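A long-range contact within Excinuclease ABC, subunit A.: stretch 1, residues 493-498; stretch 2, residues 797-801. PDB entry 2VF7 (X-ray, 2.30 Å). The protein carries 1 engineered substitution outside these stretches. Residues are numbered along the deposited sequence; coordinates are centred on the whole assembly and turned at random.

Stretch 1 (493-498) PHTPRE
Stretch 2 797-801: AASDW

Asp800 organizes this contact, its carboxylate gathering three donors from the other stretch. Asp800 OD1 accepts two hydrogen bonds, from His494 NE2 at 2.7 Å (159° at the hydrogen) and from the backbone N of Arg497 at 2.8 Å (167°), so one oxygen fixes both a ring and a main chain. Asp800 OD2 takes a weak hydrogen bond from Arg497 NH1 at 3.4 Å, part of a salt bridge in which OD2 lies at the guanidinium edge, near its plane; OD2 is also hydrogen-bonded elsewhere in the structure.

Asp800 (chi1 m, -58°; chi2 -67°) has its CA-to-CB bond sideways, yet its end comes nearer. That of His494 points toward the partner, with chi1 t (169°) and chi2 84°. That of Arg497 is sideways; its chain runs m, t, t, with chi4 at 90°.

Neither stretch 493-498 nor residues 797-800 form helix or strand. Stretch 1 is extended, phi -45 to -120° and psi 122 to 163°; Ala798 (-112/14) and Asp800 (-102/-24) flank the extended Ser799 (-70/174). The chains run in the same direction: CA atoms of His494 and Ala798 lie 5.4 Å apart, those of Pro496 and Asp800 4.2 Å.

Carbonyl oxygens suit the polarized imidazole carbon: Ala798 O sits over one face, 3.2 Å from His494 CD2, while Ser799 O approaches His494 CD2 at the edge, 3.1 Å away. His494 CB packs 4.1 Å from Ala798 CB, a van der Waals contact with a small methyl.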

# COMPACT_ATOMS: atom_id res chain seq x y z
N PRO A 493 4.93 47.77 -27.68
CA PRO A 493 5.17 48.36 -26.35
C PRO A 493 3.97 48.97 -25.60
O PRO A 493 2.92 49.25 -26.19
CB PRO A 493 6.22 49.43 -26.64
CG PRO A 493 6.97 48.90 -27.79
CD PRO A 493 5.97 48.19 -28.65
N HIS A 494 4.16 49.17 -24.30
CA HIS A 494 3.13 49.70 -23.41
C HIS A 494 3.59 51.01 -22.74
O HIS A 494 4.62 51.02 -22.05
CB HIS A 494 2.77 48.66 -22.34
CG HIS A 494 1.93 49.20 -21.23
ND1 HIS A 494 0.55 49.31 -21.32
CD2 HIS A 494 2.26 49.67 -20.00
CE1 HIS A 494 0.08 49.83 -20.20
NE2 HIS A 494 1.09 50.05 -19.38
N THR A 495 2.83 52.09 -22.94
CA THR A 495 3.12 53.38 -22.31
C THR A 495 2.59 53.39 -20.87
O THR A 495 1.40 53.13 -20.65
CB THR A 495 2.55 54.59 -23.11
OG1 THR A 495 2.77 54.39 -24.51
CG2 THR A 495 3.20 55.91 -22.68
N PRO A 496 3.46 53.68 -19.89
CA PRO A 496 3.04 53.71 -18.49
C PRO A 496 1.99 54.78 -18.20
O PRO A 496 2.13 55.93 -18.62
CB PRO A 496 4.34 54.02 -17.73
CG PRO A 496 5.42 53.64 -18.66
CD PRO A 496 4.90 53.96 -20.01
N ARG A 497 0.94 54.38 -17.50
CA ARG A 497 -0.10 55.30 -17.09
C ARG A 497 0.29 56.01 -15.80
O ARG A 497 0.99 55.45 -14.96
CB ARG A 497 -1.41 54.54 -16.87
CG ARG A 497 -1.93 53.83 -18.10
CD ARG A 497 -3.21 53.12 -17.73
NE ARG A 497 -3.74 52.33 -18.84
CZ ARG A 497 -3.44 51.06 -19.08
NH1 ARG A 497 -2.61 50.39 -18.29
NH2 ARG A 497 -3.98 50.46 -20.13
N GLU A 498 -0.17 57.25 -15.67
CA GLU A 498 0.14 58.09 -14.51
C GLU A 498 -0.70 57.71 -13.28
O GLU A 498 -1.90 57.54 -13.39
CB GLU A 498 -0.08 59.57 -14.87
CG GLU A 498 0.28 60.58 -13.77
CD GLU A 498 1.78 60.79 -13.58
OE1 GLU A 498 2.14 61.74 -12.85
OE2 GLU A 498 2.60 60.02 -14.13
N ALA A 797 7.15 43.83 -18.20
CA ALA A 797 7.43 44.76 -19.26
C ALA A 797 6.20 45.57 -19.71
O ALA A 797 6.34 46.60 -20.38
CB ALA A 797 8.05 44.03 -20.44
N ALA A 798 5.00 45.11 -19.37
CA ALA A 798 3.78 45.86 -19.69
C ALA A 798 3.06 46.43 -18.46
O ALA A 798 1.91 46.88 -18.55
CB ALA A 798 2.84 45.01 -20.52
N SER A 799 3.74 46.45 -17.31
CA SER A 799 3.25 47.16 -16.13
C SER A 799 3.34 48.66 -16.35
O SER A 799 3.86 49.11 -17.37
CB SER A 799 4.08 46.78 -14.92
OG SER A 799 3.99 45.38 -14.72
N ASP A 800 2.82 49.44 -15.39
CA ASP A 800 2.98 50.91 -15.36
C ASP A 800 4.04 51.36 -14.36
O ASP A 800 4.60 52.46 -14.49
CB ASP A 800 1.65 51.59 -15.03
CG ASP A 800 0.55 51.24 -16.01
OD1 ASP A 800 0.67 51.64 -17.18
OD2 ASP A 800 -0.44 50.57 -15.62
N TRP A 801 4.30 50.51 -13.36
CA TRP A 801 5.29 50.73 -12.30
C TRP A 801 5.91 49.38 -11.88
O TRP A 801 5.34 48.33 -12.18
CB TRP A 801 4.63 51.42 -11.11
CG TRP A 801 5.58 52.01 -10.11
CD1 TRP A 801 5.96 51.46 -8.93
CD2 TRP A 801 6.25 53.28 -10.20
NE1 TRP A 801 6.83 52.28 -8.27
CE2 TRP A 801 7.03 53.41 -9.02
CE3 TRP A 801 6.27 54.32 -11.15
CZ2 TRP A 801 7.83 54.54 -8.77
CZ3 TRP A 801 7.07 55.45 -10.90
CH2 TRP A 801 7.84 55.54 -9.72